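Side-chain contacts in erythrocyte binding antigen 140 (Plasmodium falciparum, PDB 4GF2), which probably binds a host receptor on the erythrocyte surface during invasion, through a region that holds two Duffy binding domains: residues 127-131 against 132-136; 160-163 against 164-168; 280-283 against 284-288. The protein carries 3 engineered substitutions. One frame throughout, in Å; residues are numbered along the deposited sequence.

Contact 1 (127-131 against 132-136)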
loop_
_atom_site.group_PDB
_atom_site.type_symbol
_atom_site.label_atom_id
_atom_site.label_comp_id
_atom_site.label_asym_id
_atom_site.label_seq_id
_atom_site.Cartn_x
_atom_site.Cartn_y
_atom_site.Cartn_z
ATOM N N TYR A 127 -35.075 -17.476 -46.248
ATOM C CA TYR A 127 -34.883 -16.707 -47.472
ATOM C C TYR A 127 -34.027 -17.430 -48.507
ATOM O O TYR A 127 -33.905 -16.976 -49.644
ATOM C CB TYR A 127 -34.251 -15.355 -47.136
ATOM C CG TYR A 127 -35.182 -14.454 -46.368
ATOM C CD1 TYR A 127 -35.387 -14.637 -45.006
ATOM C CD2 TYR A 127 -35.870 -13.433 -47.006
ATOM C CE1 TYR A 127 -36.244 -13.822 -44.303
ATOM C CE2 TYR A 127 -36.729 -12.612 -46.311
ATOM C CZ TYR A 127 -36.913 -12.810 -44.962
ATOM O OH TYR A 127 -37.775 -11.989 -44.274
ATOM N N LYS A 128 -33.440 -18.556 -48.114
ATOM C CA LYS A 128 -32.556 -19.291 -49.007
ATOM C C LYS A 128 -31.485 -18.350 -49.545
ATOM O O LYS A 128 -31.315 -18.200 -50.754
ATOM C CB LYS A 128 -33.360 -19.932 -50.137
ATOM C CG LYS A 128 -34.385 -20.929 -49.622
ATOM C CD LYS A 128 -35.183 -21.580 -50.734
ATOM C CE LYS A 128 -36.268 -22.484 -50.165
ATOM N NZ LYS A 128 -35.727 -23.507 -49.221
ATOM N N GLU A 129 -30.774 -17.714 -48.620
ATOM C CA GLU A 129 -29.698 -16.792 -48.955
ATOM C C GLU A 129 -28.539 -17.004 -47.994
ATOM O O GLU A 129 -28.722 -16.978 -46.776
ATOM C CB GLU A 129 -30.189 -15.346 -48.866
ATOM C CG GLU A 129 -29.107 -14.301 -49.086
ATOM C CD GLU A 129 -28.536 -14.337 -50.487
ATOM O OE1 GLU A 129 -28.988 -15.174 -51.297
ATOM O OE2 GLU A 129 -27.634 -13.526 -50.783
ATOM N N LYS A 130 -27.345 -17.208 -48.540
ATOM C CA LYS A 130 -26.174 -17.489 -47.719
ATOM C C LYS A 130 -25.208 -16.307 -47.672
ATOM O O LYS A 130 -24.284 -16.288 -46.861
ATOM C CB LYS A 130 -25.466 -18.748 -48.223
ATOM C CG LYS A 130 -26.329 -20.000 -48.127
ATOM C CD LYS A 130 -25.675 -21.200 -48.788
ATOM C CE LYS A 130 -26.594 -22.413 -48.766
ATOM N NZ LYS A 130 -26.021 -23.574 -49.505
ATOM N N ASN A 131 -25.428 -15.319 -48.534
ATOM C CA ASN A 131 -24.632 -14.097 -48.500
ATOM C C ASN A 131 -24.847 -13.395 -47.167
ATOM O O ASN A 131 -25.901 -12.807 -46.933
ATOM C CB ASN A 131 -25.024 -13.168 -49.652
ATOM C CG ASN A 131 -23.989 -12.086 -49.914
ATOM O OD1 ASN A 131 -23.841 -11.149 -49.130
ATOM N ND2 ASN A 131 -23.276 -12.205 -51.030
ATOM N N VAL A 132 -23.847 -13.463 -46.292
ATOM C CA VAL A 132 -23.987 -12.959 -44.928
ATOM C C VAL A 132 -24.400 -11.491 -44.913
ATOM O O VAL A 132 -25.234 -11.081 -44.104
ATOM C CB VAL A 132 -22.680 -13.124 -44.120
ATOM C CG1 VAL A 132 -22.847 -12.560 -42.715
ATOM C CG2 VAL A 132 -22.277 -14.592 -44.057
ATOM N N GLU A 133 -23.816 -10.702 -45.807
ATOM C CA GLU A 133 -24.138 -9.284 -45.889
ATOM C C GLU A 133 -25.619 -9.085 -46.202
ATOM O O GLU A 133 -26.300 -8.298 -45.542
ATOM C CB GLU A 133 -23.273 -8.599 -46.949
ATOM C CG GLU A 133 -23.594 -7.128 -47.154
ATOM C CD GLU A 133 -23.401 -6.303 -45.895
ATOM O OE1 GLU A 133 -22.690 -6.766 -44.978
ATOM O OE2 GLU A 133 -23.964 -5.191 -45.823
ATOM N N LYS A 134 -26.114 -9.807 -47.204
ATOM C CA LYS A 134 -27.519 -9.723 -47.589
ATOM C C LYS A 134 -28.418 -10.146 -46.430
ATOM O O LYS A 134 -29.424 -9.500 -46.148
ATOM C CB LYS A 134 -27.796 -10.597 -48.812
ATOM C CG LYS A 134 -26.984 -10.229 -50.048
ATOM C CD LYS A 134 -27.295 -8.824 -50.540
ATOM C CE LYS A 134 -26.508 -8.493 -51.803
ATOM N NZ LYS A 134 -26.791 -7.117 -52.302
ATOM N N LEU A 135 -28.049 -11.235 -45.760
ATOM C CA LEU A 135 -28.805 -11.717 -44.609
ATOM C C LEU A 135 -28.917 -10.640 -43.547
ATOM O O LEU A 135 -29.990 -10.410 -42.992
ATOM C CB LEU A 135 -28.131 -12.938 -43.993
ATOM C CG LEU A 135 -28.507 -14.307 -44.546
ATOM C CD1 LEU A 135 -27.807 -15.375 -43.726
ATOM C CD2 LEU A 135 -30.015 -14.516 -44.531
ATOM N N ASN A 136 -27.794 -9.994 -43.252
ATOM C CA ASN A 136 -27.766 -8.940 -42.255
ATOM C C ASN A 136 -28.775 -7.854 -42.612
ATOM O O ASN A 136 -29.513 -7.373 -41.754
ATOM C CB ASN A 136 -26.359 -8.354 -42.144
ATOM C CG ASN A 136 -26.112 -7.684 -40.809
ATOM O OD1 ASN A 136 -25.931 -8.355 -39.793
ATOM N ND2 ASN A 136 -26.091 -6.357 -40.804
#
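N131 meets K134 at the start of helix 132-155, where N131 is the N-cap. The helix follows a short loop after helix 110-127, within the first Duffy binding domain. Two hydrogen bonds join N131 to the first turn. One is the capping bond: K134 N donates to N131 OD1 over 3.3 Å, and the N-H points well at the oxygen (160°). The donor is tilted 23° from the plane of the side-chain carbonyl. CG of N131 stands anti to the backbone N (chi1 -164°), which brings OD1 over the first turn. The other is a main-chain bond, from L135 N to N131 O at 2.9 Å. Both acceptors come from one residue, and the side chain of N131 thus accepts from a first-turn N-H.

The other side-chain contacts run along the chain of K134. Its aliphatic part passes two side chains. CB of K134 lies 3.9 Å from E129 CG, and CG of K134 packs on CB and CG of N131. E129 and K134 carry opposite charges, but their charged ends stand well apart and form no salt bridge.

L135 is buried, and its branch lies against the main chain of the loop. The oxygen it approaches, E129 O, accepts a hydrogen bond from S124 OG of the preceding helix. CG of L135 sits 3.5 Å from E129 O, with both its methyl groups nearly as close.

Contact 2 (160-163 against 164-168). Engineered in segment 160-163: A163 (natural residue Ser).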
loop_
_atom_site.group_PDB
_atom_site.type_symbol
_atom_site.label_atom_id
_atom_site.label_comp_id
_atom_site.label_asym_id
_atom_site.label_seq_id
_atom_site.Cartn_x
_atom_site.Cartn_y
_atom_site.Cartn_z
ATOM N N GLY A 160 -46.761 0.232 -16.056
ATOM C CA GLY A 160 -47.123 0.938 -14.842
ATOM C C GLY A 160 -45.997 1.070 -13.830
ATOM O O GLY A 160 -46.080 1.893 -12.923
ATOM N N ASN A 161 -44.945 0.267 -13.974
ATOM C CA ASN A 161 -43.829 0.301 -13.027
ATOM C C ASN A 161 -42.707 1.242 -13.442
ATOM O O ASN A 161 -41.691 1.335 -12.764
ATOM C CB ASN A 161 -43.250 -1.100 -12.840
ATOM C CG ASN A 161 -44.305 -2.115 -12.487
ATOM O OD1 ASN A 161 -44.772 -2.865 -13.344
ATOM N ND2 ASN A 161 -44.703 -2.136 -11.220
ATOM N N ILE A 162 -42.888 1.931 -14.561
ATOM C CA ILE A 162 -41.865 2.832 -15.070
ATOM C C ILE A 162 -42.505 4.160 -15.439
ATOM O O ILE A 162 -43.720 4.245 -15.624
ATOM C CB ILE A 162 -41.150 2.237 -16.305
ATOM C CG1 ILE A 162 -42.148 2.016 -17.444
ATOM C CG2 ILE A 162 -40.473 0.928 -15.942
ATOM C CD1 ILE A 162 -41.562 1.347 -18.658
ATOM N N ALA A 163 -41.679 5.196 -15.534
ATOM C CA ALA A 163 -42.147 6.526 -15.892
ATOM C C ALA A 163 -42.829 6.506 -17.255
ATOM O O ALA A 163 -42.504 5.685 -18.114
ATOM C CB ALA A 163 -40.978 7.512 -15.891
ATOM N N LYS A 164 -43.774 7.420 -17.444
ATOM C CA LYS A 164 -44.485 7.548 -18.708
ATOM C C LYS A 164 -43.492 7.600 -19.868
ATOM O O LYS A 164 -43.677 6.942 -20.891
ATOM C CB LYS A 164 -45.354 8.808 -18.682
ATOM C CG LYS A 164 -45.984 9.195 -20.006
ATOM C CD LYS A 164 -46.685 10.541 -19.879
ATOM C CE LYS A 164 -47.276 11.009 -21.200
ATOM N NZ LYS A 164 -47.906 12.356 -21.076
ATOM N N GLU A 165 -42.421 8.361 -19.680
ATOM C CA GLU A 165 -41.472 8.641 -20.751
ATOM C C GLU A 165 -40.587 7.436 -21.067
ATOM O O GLU A 165 -40.031 7.339 -22.161
ATOM C CB GLU A 165 -40.608 9.869 -20.421
ATOM C CG GLU A 165 -40.503 10.225 -18.937
ATOM C CD GLU A 165 -41.748 10.926 -18.403
ATOM O OE1 GLU A 165 -42.061 10.761 -17.206
ATOM O OE2 GLU A 165 -42.412 11.642 -19.182
ATOM N N CYS A 166 -40.469 6.507 -20.123
ATOM C CA CYS A 166 -39.659 5.315 -20.354
ATOM C C CYS A 166 -40.358 4.312 -21.273
ATOM O O CYS A 166 -39.728 3.389 -21.789
ATOM C CB CYS A 166 -39.294 4.641 -19.031
ATOM S SG CYS A 166 -38.025 3.353 -19.210
ATOM N N ALA A 167 -41.658 4.503 -21.484
ATOM C CA ALA A 167 -42.436 3.601 -22.324
ATOM C C ALA A 167 -42.255 3.906 -23.812
ATOM O O ALA A 167 -42.737 3.157 -24.665
ATOM C CB ALA A 167 -43.905 3.672 -21.948
ATOM N N ILE A 168 -41.570 5.003 -24.126
ATOM C CA ILE A 168 -41.282 5.337 -25.518
ATOM C C ILE A 168 -40.125 4.483 -26.021
ATOM O O ILE A 168 -39.045 4.484 -25.432
ATOM C CB ILE A 168 -40.922 6.831 -25.705
ATOM C CG1 ILE A 168 -42.034 7.732 -25.167
ATOM C CG2 ILE A 168 -40.669 7.144 -27.177
ATOM C CD1 ILE A 168 -43.376 7.491 -25.808
#
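I162 touches C166 four residues on, across a tight turn in the loop between helices 132-155 and 175-202. It follows the end of a 3-10 segment that closes at 161, and its extended backbone carries the chain toward the turn. CB of I162 is directed toward the second segment. Its CD1 comes to 4.0 Å from C166 CB and 4.1 Å from C166 SG. CG1 of I162 stands between the backbone N and the carbonyl carbon (chi1 62°), and the chain is straight beyond it. This lays the branch along the cysteine. The same isoleucine also touches F86 and L90 of helix 83-101, so it packs against both the turn and the helix.

A163 comes next. It is an engineered residue, serine in the natural protein. Its backbone oxygen makes the one hydrogen bond between the segments, from C166 N to A163 O at 3.0 Å. The bond is bent, with an N-H...O angle of 139°. The donor stands above the carbonyl plane, 62° out of it, so it does not use a lone pair. The methyl of A163 also meets E165: its CB is 3.7 Å from E165 OE1. E165 points away at its CB, but its end returns to A163, with an unusual first torsion that is nearer eclipsed than staggered.

C166 is buried; its SG is bonded to C87 SG of helix 83-101, and R91 of that helix donates to I168 O and, weakly, to C166 O. The three-residue spacing of the bond from C166 N to A163 O, followed by A167 N to K164 O at 3.2 Å, is that of a 3-10 turn, here fixed to a helix of the Duffy binding domain by a disulfide.

Contact 3 (280-283 against 284-288)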
loop_
_atom_site.group_PDB
_atom_site.type_symbol
_atom_site.label_atom_id
_atom_site.label_comp_id
_atom_site.label_asym_id
_atom_site.label_seq_id
_atom_site.Cartn_x
_atom_site.Cartn_y
_atom_site.Cartn_z
ATOM N N ASP A 280 -6.033 9.127 3.867
ATOM C CA ASP A 280 -4.626 9.098 4.253
ATOM C C ASP A 280 -4.503 9.185 5.768
ATOM O O ASP A 280 -4.994 10.134 6.384
ATOM C CB ASP A 280 -3.857 10.257 3.614
ATOM C CG ASP A 280 -3.538 10.014 2.151
ATOM O OD1 ASP A 280 -4.054 9.029 1.584
ATOM O OD2 ASP A 280 -2.770 10.811 1.569
ATOM N N CYS A 281 -3.862 8.187 6.368
ATOM C CA CYS A 281 -3.527 8.242 7.783
ATOM C C CYS A 281 -2.491 9.343 7.987
ATOM O O CYS A 281 -1.360 9.248 7.505
ATOM C CB CYS A 281 -2.993 6.893 8.267
ATOM S SG CYS A 281 -2.301 6.919 9.947
ATOM N N ARG A 282 -2.880 10.387 8.706
ATOM C CA ARG A 282 -2.076 11.603 8.765
ATOM C C ARG A 282 -0.791 11.480 9.583
ATOM O O ARG A 282 0.089 12.330 9.468
ATOM C CB ARG A 282 -2.929 12.778 9.254
ATOM C CG ARG A 282 -3.885 13.285 8.183
ATOM C CD ARG A 282 -4.907 14.278 8.712
ATOM N NE ARG A 282 -5.892 14.610 7.685
ATOM C CZ ARG A 282 -6.970 15.366 7.881
ATOM N NH1 ARG A 282 -7.222 15.888 9.075
ATOM N NH2 ARG A 282 -7.799 15.600 6.875
ATOM N N TYR A 283 -0.665 10.435 10.398
ATOM C CA TYR A 283 0.586 10.234 11.127
ATOM C C TYR A 283 1.490 9.184 10.471
ATOM O O TYR A 283 2.518 8.805 11.032
ATOM C CB TYR A 283 0.360 9.971 12.634
ATOM C CG TYR A 283 -0.321 8.680 13.041
ATOM C CD1 TYR A 283 0.100 7.447 12.558
ATOM C CD2 TYR A 283 -1.361 8.698 13.963
ATOM C CE1 TYR A 283 -0.520 6.274 12.956
ATOM C CE2 TYR A 283 -1.983 7.535 14.366
ATOM C CZ TYR A 283 -1.560 6.327 13.863
ATOM O OH TYR A 283 -2.186 5.171 14.270
ATOM N N THR A 284 1.110 8.737 9.276
ATOM C CA THR A 284 2.002 7.944 8.435
ATOM C C THR A 284 2.013 8.454 6.995
ATOM O O THR A 284 2.992 9.047 6.552
ATOM C CB THR A 284 1.647 6.435 8.435
ATOM O OG1 THR A 284 0.244 6.255 8.666
ATOM C CG2 THR A 284 2.423 5.712 9.516
ATOM N N ALA A 285 0.918 8.238 6.272
ATOM C CA ALA A 285 0.882 8.507 4.839
ATOM C C ALA A 285 1.212 9.962 4.520
ATOM O O ALA A 285 2.049 10.245 3.663
ATOM C CB ALA A 285 -0.474 8.141 4.270
ATOM N N THR A 286 0.555 10.884 5.214
ATOM C CA THR A 286 0.746 12.307 4.961
ATOM C C THR A 286 2.216 12.724 5.083
ATOM O O THR A 286 2.743 13.408 4.210
ATOM C CB THR A 286 -0.109 13.159 5.914
ATOM O OG1 THR A 286 -1.493 12.836 5.730
ATOM C CG2 THR A 286 0.100 14.642 5.646
ATOM N N ILE A 287 2.877 12.311 6.159
ATOM C CA ILE A 287 4.270 12.696 6.370
ATOM C C ILE A 287 5.186 11.995 5.368
ATOM O O ILE A 287 6.139 12.590 4.863
ATOM C CB ILE A 287 4.749 12.394 7.804
ATOM C CG1 ILE A 287 3.834 13.079 8.822
ATOM C CG2 ILE A 287 6.181 12.876 7.991
ATOM C CD1 ILE A 287 4.328 12.999 10.258
ATOM N N ILE A 288 4.895 10.734 5.077
ATOM C CA ILE A 288 5.690 9.992 4.111
ATOM C C ILE A 288 5.692 10.728 2.778
ATOM O O ILE A 288 6.719 10.818 2.106
ATOM C CB ILE A 288 5.152 8.568 3.903
ATOM C CG1 ILE A 288 5.370 7.730 5.165
ATOM C CG2 ILE A 288 5.853 7.901 2.728
ATOM C CD1 ILE A 288 4.653 6.388 5.147
HETATM O O HOH W 1 -1.890 13.348 2.747
#
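C281 O accepts from three backbone N-H groups of the next turn, one soundly and two weakly. The sound bond, from T284 N, is 3.1 Å long with an N-H...O angle of 157°, and its donor lies above the carbonyl plane, 54° out of it. The bonds from A285 N at 2.8 Å and T286 N at 3.4 Å are the weak ones. The first of these is strongly bent.

The side chains of D280 and T286 meet through a water. It donates to D280 OD2 over 2.9 Å and lies 3.1 Å from T286 OG1. OD2 of D280 also forms a salt bridge with K289, further along the helix. CB of D280 packs on the methyl of A285, CB to CB at 4.0 Å.

This is the entry into helix 285-293, with T284 at the N-cap position. Its side chain makes no capping bond. T284 OG1 is hydrogen-bonded to E366 OE2 of helix 361-382. C281 is disulfide-bonded to C211, so the turn is tied to the region before helix 213-242.

R282 and T286 run side by side in the same direction. OG1 of T286 is anti to its own carbonyl carbon (chi1 -60°), which sets it 3.5 Å from R282 CG. The Y283 ring is packed from one face by C281 SG, 3.5 Å above its plane and offset toward the rim. On the helix side, CG1 of I287 rests against R282 O.

The three contacts follow one another along the chain. None nests in or crosses another. Contact 1 closes the short loop between helices 110-127 and 132-155. Helix 132-155 then leads to the loop that holds contact 2, which the C87-C166 disulfide joins to helix 83-101. The centres of these two contacts are 37 Å apart, and both lie in the range of the first Duffy binding domain. Contact 3 comes much later, between helices 273-279 and 285-293. Its centre is 65 Å from that of contact 1 and 50 Å from that of contact 2. It joins the C211 region to helices 308-314 and 361-382, near the middle of the chain.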